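Secretin XcpQ (Pseudomonas aeruginosa, PDB 4E9J) forms the outer-membrane channel of the type II secretion system, exporting proteins such as elastase LasB, with this chain holding its periplasmic N0, N1 and N2 domains. Local coordinates at residues A[115-120]-A[148-153]; A[176-181]-A[220-225]. All coordinates share one frame; numbering follows the deposited sequence.

Contact 1. Residues A[115-120]-A[148-153]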
ATOM      1  N   THR A 115       2.313 -11.829 -15.252  1.00 32.38           N
ATOM      2  CA  THR A 115       2.143 -10.397 -14.990  1.00 30.61           C
ATOM      3  C   THR A 115       1.228  -9.854 -16.100  1.00 34.34           C
ATOM      4  O   THR A 115       1.669  -9.736 -17.245  1.00 32.79           O
ATOM      5  CB  THR A 115       3.474  -9.692 -14.948  1.00 39.46           C
ATOM      6  OG1 THR A 115       4.263 -10.284 -13.911  1.00 38.41           O
ATOM      7  CG2 THR A 115       3.317  -8.191 -14.700  1.00 39.08           C
ATOM      8  N   ARG A 116      -0.045  -9.541 -15.772  1.00 28.73           N
ATOM      9  CA  ARG A 116      -1.027  -9.088 -16.742  1.00 28.54           C
ATOM     10  C   ARG A 116      -1.471  -7.645 -16.499  1.00 32.85           C
ATOM     11  O   ARG A 116      -1.687  -7.277 -15.351  1.00 31.75           O
ATOM     12  CB  ARG A 116      -2.270  -9.996 -16.668  1.00 27.38           C
ATOM     13  CG  ARG A 116      -3.156  -9.803 -17.882  1.00 33.49           C
ATOM     14  CD  ARG A 116      -4.425 -10.584 -17.817  1.00 34.77           C
ATOM     15  NE  ARG A 116      -4.191 -12.019 -17.978  1.00 45.32           N
ATOM     16  CZ  ARG A 116      -5.147 -12.933 -18.014  1.00 56.79           C
ATOM     17  NH1 ARG A 116      -6.423 -12.576 -17.874  1.00 40.38           N
ATOM     18  NH2 ARG A 116      -4.838 -14.221 -18.164  1.00 45.46           N
ATOM     19  N   VAL A 117      -1.618  -6.836 -17.565  1.00 29.52           N
ATOM     20  CA  VAL A 117      -2.147  -5.478 -17.487  1.00 28.81           C
ATOM     21  C   VAL A 117      -3.641  -5.601 -17.788  1.00 33.59           C
ATOM     22  O   VAL A 117      -4.019  -6.216 -18.784  1.00 33.47           O
ATOM     23  CB  VAL A 117      -1.461  -4.517 -18.487  1.00 31.88           C
ATOM     24  CG1 VAL A 117      -2.066  -3.116 -18.394  1.00 31.39           C
ATOM     25  CG2 VAL A 117       0.039  -4.444 -18.251  1.00 30.84           C
ATOM     26  N   ILE A 118      -4.485  -5.048 -16.923  1.00 31.44           N
ATOM     27  CA  ILE A 118      -5.946  -5.104 -17.040  1.00 31.09           C
ATOM     28  C   ILE A 118      -6.413  -3.684 -17.219  1.00 35.71           C
ATOM     29  O   ILE A 118      -6.256  -2.887 -16.307  1.00 34.59           O
ATOM     30  CB  ILE A 118      -6.601  -5.757 -15.782  1.00 35.05           C
ATOM     31  CG1 ILE A 118      -6.069  -7.195 -15.580  1.00 36.46           C
ATOM     32  CG2 ILE A 118      -8.126  -5.804 -15.923  1.00 35.78           C
ATOM     33  CD1 ILE A 118      -6.636  -7.957 -14.351  1.00 44.75           C
ATOM     34  N   GLN A 119      -6.952  -3.330 -18.380  1.00 34.25           N
ATOM     35  CA  GLN A 119      -7.455  -1.979 -18.565  1.00 34.74           C
ATOM     36  C   GLN A 119      -8.852  -1.921 -17.938  1.00 38.73           C
ATOM     37  O   GLN A 119      -9.578  -2.906 -17.969  1.00 36.69           O
ATOM     38  CB  GLN A 119      -7.512  -1.615 -20.052  1.00 36.71           C
ATOM     39  CG  GLN A 119      -7.760  -0.123 -20.288  1.00 47.84           C
ATOM     40  CD  GLN A 119      -7.001   0.372 -21.485  1.00 62.37           C
ATOM     41  OE1 GLN A 119      -7.474   0.279 -22.615  1.00 58.23           O
ATOM     42  NE2 GLN A 119      -5.786   0.854 -21.274  1.00 52.38           N
ATOM     43  N   VAL A 120      -9.159  -0.814 -17.265  1.00 37.23           N
ATOM     44  CA  VAL A 120     -10.456  -0.557 -16.610  1.00 37.05           C
ATOM     45  C   VAL A 120     -11.140   0.513 -17.455  1.00 39.13           C
ATOM     46  O   VAL A 120     -10.524   1.511 -17.800  1.00 38.52           O
ATOM     47  CB  VAL A 120     -10.249  -0.129 -15.137  1.00 40.77           C
ATOM     48  CG1 VAL A 120     -11.572   0.188 -14.455  1.00 40.91           C
ATOM     49  CG2 VAL A 120      -9.508  -1.230 -14.370  1.00 40.14           C
ATOM     50  N   ALA A 148      -2.885   4.924 -18.368  1.00 35.58           N
ATOM     51  CA  ALA A 148      -3.615   4.003 -19.243  1.00 34.96           C
ATOM     52  C   ALA A 148      -4.915   3.518 -18.574  1.00 37.93           C
ATOM     53  O   ALA A 148      -5.648   2.737 -19.177  1.00 37.11           O
ATOM     54  CB  ALA A 148      -2.738   2.812 -19.574  1.00 36.05           C
ATOM     55  N   ASN A 149      -5.205   3.994 -17.338  1.00 34.36           N
ATOM     56  CA  ASN A 149      -6.313   3.560 -16.483  1.00 33.01           C
ATOM     57  C   ASN A 149      -6.345   2.022 -16.407  1.00 33.75           C
ATOM     58  O   ASN A 149      -7.376   1.364 -16.619  1.00 32.12           O
ATOM     59  CB  ASN A 149      -7.663   4.162 -16.893  1.00 33.46           C
ATOM     60  CG  ASN A 149      -8.615   4.203 -15.728  1.00 44.35           C
ATOM     61  OD1 ASN A 149      -8.300   4.791 -14.696  1.00 35.51           O
ATOM     62  ND2 ASN A 149      -9.789   3.614 -15.833  1.00 35.87           N
ATOM     63  N   ALA A 150      -5.163   1.467 -16.115  1.00 29.71           N
ATOM     64  CA  ALA A 150      -4.956   0.045 -16.058  1.00 29.58           C
ATOM     65  C   ALA A 150      -4.325  -0.370 -14.744  1.00 31.73           C
ATOM     66  O   ALA A 150      -3.716   0.442 -14.038  1.00 31.52           O
ATOM     67  CB  ALA A 150      -4.073  -0.391 -17.234  1.00 30.70           C
ATOM     68  N   LEU A 151      -4.485  -1.652 -14.426  1.00 28.33           N
ATOM     69  CA  LEU A 151      -3.913  -2.305 -13.250  1.00 29.17           C
ATOM     70  C   LEU A 151      -2.891  -3.322 -13.755  1.00 30.97           C
ATOM     71  O   LEU A 151      -3.174  -3.986 -14.733  1.00 30.27           O
ATOM     72  CB  LEU A 151      -5.005  -3.112 -12.513  1.00 29.94           C
ATOM     73  CG  LEU A 151      -6.072  -2.330 -11.787  1.00 36.84           C
ATOM     74  CD1 LEU A 151      -7.214  -3.242 -11.360  1.00 36.68           C
ATOM     75  CD2 LEU A 151      -5.497  -1.616 -10.579  1.00 40.61           C
ATOM     76  N   ILE A 152      -1.783  -3.507 -13.054  1.00 28.05           N
ATOM     77  CA  ILE A 152      -0.823  -4.567 -13.347  1.00 28.95           C
ATOM     78  C   ILE A 152      -0.985  -5.554 -12.209  1.00 32.96           C
ATOM     79  O   ILE A 152      -0.787  -5.158 -11.069  1.00 32.05           O
ATOM     80  CB  ILE A 152       0.635  -4.116 -13.427  1.00 32.08           C
ATOM     81  CG1 ILE A 152       0.860  -3.187 -14.603  1.00 31.59           C
ATOM     82  CG2 ILE A 152       1.563  -5.375 -13.557  1.00 34.47           C
ATOM     83  CD1 ILE A 152       2.080  -2.336 -14.468  1.00 34.26           C
ATOM     84  N   ILE A 153      -1.335  -6.814 -12.509  1.00 29.04           N
ATOM     85  CA  ILE A 153      -1.477  -7.881 -11.512  1.00 29.60           C
ATOM     86  C   ILE A 153      -0.517  -9.036 -11.828  1.00 31.37           C
ATOM     87  O   ILE A 153      -0.471  -9.463 -12.969  1.00 28.91           O
ATOM     88  CB  ILE A 153      -2.934  -8.423 -11.513  1.00 33.69           C
ATOM     89  CG1 ILE A 153      -3.939  -7.264 -11.326  1.00 36.19           C
ATOM     90  CG2 ILE A 153      -3.113  -9.555 -10.449  1.00 34.59           C
ATOM     91  CD1 ILE A 153      -5.259  -7.574 -10.493  1.00 48.58           C
TER

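Contact 2. Residues A[176-181]-A[220-225]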
ATOM      1  N   HIS A 176     -17.658   3.526  -5.329  1.00 30.02           N
ATOM      2  CA  HIS A 176     -16.706   2.594  -4.733  1.00 28.78           C
ATOM      3  C   HIS A 176     -16.346   2.989  -3.321  1.00 27.11           C
ATOM      4  O   HIS A 176     -15.264   2.681  -2.839  1.00 22.51           O
ATOM      5  CB  HIS A 176     -15.494   2.437  -5.641  1.00 30.55           C
ATOM      6  CG  HIS A 176     -15.882   1.758  -6.912  1.00 34.45           C
ATOM      7  ND1 HIS A 176     -15.914   2.440  -8.115  1.00 36.58           N
ATOM      8  CD2 HIS A 176     -16.398   0.524  -7.096  1.00 37.01           C
ATOM      9  CE1 HIS A 176     -16.394   1.584  -9.003  1.00 36.46           C
ATOM     10  NE2 HIS A 176     -16.676   0.409  -8.440  1.00 37.16           N
ATOM     11  N   ASP A 177     -17.296   3.643  -2.636  1.00 22.70           N
ATOM     12  CA  ASP A 177     -17.148   4.015  -1.218  1.00 21.56           C
ATOM     13  C   ASP A 177     -17.364   2.724  -0.455  1.00 23.58           C
ATOM     14  O   ASP A 177     -18.093   1.858  -0.930  1.00 22.69           O
ATOM     15  CB  ASP A 177     -18.200   5.059  -0.797  1.00 21.91           C
ATOM     16  CG  ASP A 177     -17.950   6.445  -1.378  1.00 29.08           C
ATOM     17  OD1 ASP A 177     -16.863   6.660  -1.976  1.00 26.83           O
ATOM     18  OD2 ASP A 177     -18.789   7.344  -1.155  1.00 29.43           O
ATOM     19  N   TYR A 178     -16.780   2.578   0.701  1.00 18.98           N
ATOM     20  CA  TYR A 178     -16.930   1.312   1.407  1.00 18.23           C
ATOM     21  C   TYR A 178     -16.769   1.470   2.894  1.00 21.40           C
ATOM     22  O   TYR A 178     -16.271   2.512   3.325  1.00 18.21           O
ATOM     23  CB  TYR A 178     -15.907   0.294   0.853  1.00 17.32           C
ATOM     24  CG  TYR A 178     -14.452   0.712   0.975  1.00 15.51           C
ATOM     25  CD1 TYR A 178     -13.833   1.425  -0.027  1.00 18.71           C
ATOM     26  CD2 TYR A 178     -13.683   0.327   2.064  1.00 14.73           C
ATOM     27  CE1 TYR A 178     -12.479   1.730   0.026  1.00 19.97           C
ATOM     28  CE2 TYR A 178     -12.328   0.645   2.141  1.00 16.07           C
ATOM     29  CZ  TYR A 178     -11.719   1.305   1.092  1.00 20.59           C
ATOM     30  OH  TYR A 178     -10.388   1.638   1.100  1.00 22.57           O
ATOM     31  N   SER A 179     -17.304   0.476   3.671  1.00 20.22           N
ATOM     32  CA  SER A 179     -17.146   0.340   5.120  1.00 20.80           C
ATOM     33  C   SER A 179     -16.396  -0.952   5.408  1.00 26.71           C
ATOM     34  O   SER A 179     -16.588  -1.947   4.705  1.00 26.99           O
ATOM     35  CB  SER A 179     -18.481   0.322   5.846  1.00 23.05           C
ATOM     36  OG  SER A 179     -18.991   1.637   5.852  1.00 30.08           O
ATOM     37  N   VAL A 180     -15.540  -0.923   6.419  1.00 24.20           N
ATOM     38  CA  VAL A 180     -14.742  -2.062   6.855  1.00 23.69           C
ATOM     39  C   VAL A 180     -15.153  -2.497   8.267  1.00 26.22           C
ATOM     40  O   VAL A 180     -15.252  -1.655   9.161  1.00 21.99           O
ATOM     41  CB  VAL A 180     -13.257  -1.695   6.787  1.00 28.17           C
ATOM     42  CG1 VAL A 180     -12.403  -2.778   7.424  1.00 28.46           C
ATOM     43  CG2 VAL A 180     -12.845  -1.422   5.349  1.00 27.94           C
ATOM     44  N   ILE A 181     -15.387  -3.823   8.449  1.00 22.40           N
ATOM     45  CA  ILE A 181     -15.735  -4.435   9.734  1.00 22.51           C
ATOM     46  C   ILE A 181     -14.738  -5.518  10.061  1.00 25.04           C
ATOM     47  O   ILE A 181     -14.684  -6.514   9.352  1.00 23.85           O
ATOM     48  CB  ILE A 181     -17.142  -5.016   9.761  1.00 27.06           C
ATOM     49  CG1 ILE A 181     -18.164  -3.972   9.415  1.00 29.86           C
ATOM     50  CG2 ILE A 181     -17.451  -5.649  11.153  1.00 27.96           C
ATOM     51  CD1 ILE A 181     -19.474  -4.557   9.117  1.00 46.88           C
ATOM     52  N   ARG A 220     -11.740  -9.637   8.088  1.00 21.70           N
ATOM     53  CA  ARG A 220     -12.605  -8.458   7.988  1.00 22.84           C
ATOM     54  C   ARG A 220     -13.464  -8.456   6.715  1.00 28.84           C
ATOM     55  O   ARG A 220     -13.116  -9.084   5.707  1.00 30.84           O
ATOM     56  CB  ARG A 220     -11.743  -7.199   8.076  1.00 25.19           C
ATOM     57  CG  ARG A 220     -10.960  -6.913   6.852  1.00 29.85           C
ATOM     58  CD  ARG A 220     -10.053  -5.709   7.002  1.00 32.77           C
ATOM     59  NE  ARG A 220      -9.466  -5.379   5.704  1.00 40.14           N
ATOM     60  CZ  ARG A 220      -8.927  -4.211   5.363  1.00 45.38           C
ATOM     61  NH1 ARG A 220      -8.467  -4.022   4.134  1.00 35.23           N
ATOM     62  NH2 ARG A 220      -8.863  -3.218   6.243  1.00 38.69           N
ATOM     63  N   LEU A 221     -14.586  -7.728   6.769  1.00 23.75           N
ATOM     64  CA  LEU A 221     -15.509  -7.579   5.660  1.00 23.31           C
ATOM     65  C   LEU A 221     -15.389  -6.190   5.104  1.00 25.79           C
ATOM     66  O   LEU A 221     -15.303  -5.222   5.866  1.00 22.99           O
ATOM     67  CB  LEU A 221     -16.964  -7.741   6.135  1.00 23.65           C
ATOM     68  CG  LEU A 221     -17.326  -9.057   6.785  1.00 28.93           C
ATOM     69  CD1 LEU A 221     -18.756  -9.015   7.285  1.00 29.19           C
ATOM     70  CD2 LEU A 221     -17.114 -10.209   5.833  1.00 28.84           C
ATOM     71  N   ILE A 222     -15.478  -6.079   3.786  1.00 21.09           N
ATOM     72  CA  ILE A 222     -15.522  -4.789   3.086  1.00 19.90           C
ATOM     73  C   ILE A 222     -16.917  -4.716   2.490  1.00 24.53           C
ATOM     74  O   ILE A 222     -17.288  -5.614   1.753  1.00 23.16           O
ATOM     75  CB  ILE A 222     -14.440  -4.687   2.033  1.00 21.96           C
ATOM     76  CG1 ILE A 222     -13.054  -4.743   2.686  1.00 21.89           C
ATOM     77  CG2 ILE A 222     -14.608  -3.415   1.206  1.00 20.17           C
ATOM     78  CD1 ILE A 222     -11.936  -5.128   1.701  1.00 29.63           C
ATOM     79  N   ILE A 223     -17.714  -3.735   2.907  1.00 23.68           N
ATOM     80  CA  ILE A 223     -19.093  -3.584   2.471  1.00 23.65           C
ATOM     81  C   ILE A 223     -19.188  -2.407   1.501  1.00 27.20           C
ATOM     82  O   ILE A 223     -18.768  -1.297   1.831  1.00 24.35           O
ATOM     83  CB  ILE A 223     -20.010  -3.348   3.686  1.00 27.80           C
ATOM     84  CG1 ILE A 223     -19.757  -4.369   4.832  1.00 29.36           C
ATOM     85  CG2 ILE A 223     -21.509  -3.309   3.245  1.00 29.27           C
ATOM     86  CD1 ILE A 223     -19.846  -5.862   4.409  1.00 36.34           C
ATOM     87  N   LEU A 224     -19.791  -2.642   0.332  1.00 25.50           N
ATOM     88  CA  LEU A 224     -19.978  -1.632  -0.705  1.00 25.68           C
ATOM     89  C   LEU A 224     -21.433  -1.502  -1.023  1.00 28.23           C
ATOM     90  O   LEU A 224     -22.233  -2.362  -0.658  1.00 25.00           O
ATOM     91  CB  LEU A 224     -19.248  -2.040  -1.947  1.00 27.27           C
ATOM     92  CG  LEU A 224     -17.744  -2.046  -1.781  1.00 33.27           C
ATOM     93  CD1 LEU A 224     -17.213  -3.459  -2.003  1.00 35.25           C
ATOM     94  CD2 LEU A 224     -17.107  -1.023  -2.679  1.00 34.32           C
ATOM     95  N   GLY A 225     -21.757  -0.418  -1.708  1.00 27.83           N
ATOM     96  CA  GLY A 225     -23.102  -0.138  -2.185  1.00 28.96           C
ATOM     97  C   GLY A 225     -23.489   1.310  -2.081  1.00 36.75           C
ATOM     98  O   GLY A 225     -22.710   2.128  -1.586  1.00 37.44           O
TER
HETATM   99  O   HOH W   1     -20.036   1.538  -2.792  1.00 29.14           O

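Contact 1. Residues A[115-120]-A[148-153]
Val117 overlaps two side chains of the facing strand. Its CG1 meets Ala150 CB at 3.6 Å, and its CG2 lies 3.9 Å from Ile152 CG1. CG1 is anti to the backbone N (chi1 179°), which brings it over the alanine. Next to it, Thr115 CG2 touches Ile152 CG2 at 3.5 Å. Ile118, Leu151 and Ile153 point to the other face, where Ile118 CD1 meets Ile153 CG1 at 4.1 Å. The strands are antiparallel. Arg116 pairs with Ile153, and Ile118 with Leu151, through two backbone hydrogen bonds each. Further on, Val120 N donates to Asn149 O at 2.9 Å. Asn149 ND2 returns a bond to Val120 O at 3.0 Å, coming from above the carbonyl plane. It also bonds Ser123 O, and Asn149 OD1 accepts from Val125 N, which ties the residues before strand 150-155 to the start of helix 125-132. Asn149 and Ala150 form a G1 beta bulge opposite Val145. The contact joins the first and third strands of the beta-alpha-beta-beta-alpha (KH-like) N1 domain. Helices 125-132 and 157-171 pack on the Ile118-Leu151 face, and helix 66-79 on the Thr115-Ile152 side. Strand 114-119 also pairs with strand 55-61, and 150-155 with 141-145.

Contact 2. Residues A[176-181]-A[220-225]
Strands 178-181 and 220-224 run antiparallel, their axes 4.6 Å apart at an angle of 160°. They are the first and central strands of the three-stranded antiparallel sheet of the beta-alpha-beta-beta-alpha (KH-like) N2 domain. Ser179 and Ile223 exchange two backbone hydrogen bonds, as do Ile181 and Leu221. Tyr178 and Ile222 lie side by side, pointing the same way, with Ile222 CG2 3.9 Å from Tyr178 CB. With Tyr178 CG between the backbone N and the carbonyl carbon (chi1 59°), CG comes within 4.1 Å of Ile222 CG2. Leu224 CD2 lies 3.5 Å from Asp177 O, in the loop before the first strand, and rests on Tyr178 CB. The side chains of Val180 and Arg220 cross, and Val180 CG1 lies 3.8 Å from both Arg220 CD and Arg220 NH2. Arg220 NE forms a salt bridge with Asp215, while its NH2 bonds Tyr178 OH of the second subunit. On the other face, Ile181 and Ser179 pack against helix 227-240. Strand 178-182 also pairs with a strand of the second subunit, extending the sheet across the interface. A water lies 2.7 Å from Asp177 O, to which it probably donates, and accepts from Gly225 N at 2.8 Å.

From the N terminus, the chain first builds N0 and then enters N1 with strand 114-119. Contact 1 closes a loop of 27 residues that holds helix 125-132 and strand 141-145. The chain then runs through helix 157-171 and reaches N2. Contact 2 closes a longer loop of 38 residues, with helix 188-201 and strand 211-215 inside it. The two loops are in series and neither nest nor cross. The centres of contacts 1 and 2 are about 23 Å apart, and the nearest atoms of contacts 1 and 2 about 7 Å apart. Helix 125-132, from the first loop, packs on both contacts and so joins N1 to N2. Contact 1 also borders N0 strand 55-61, whereas contact 2 borders the second subunit.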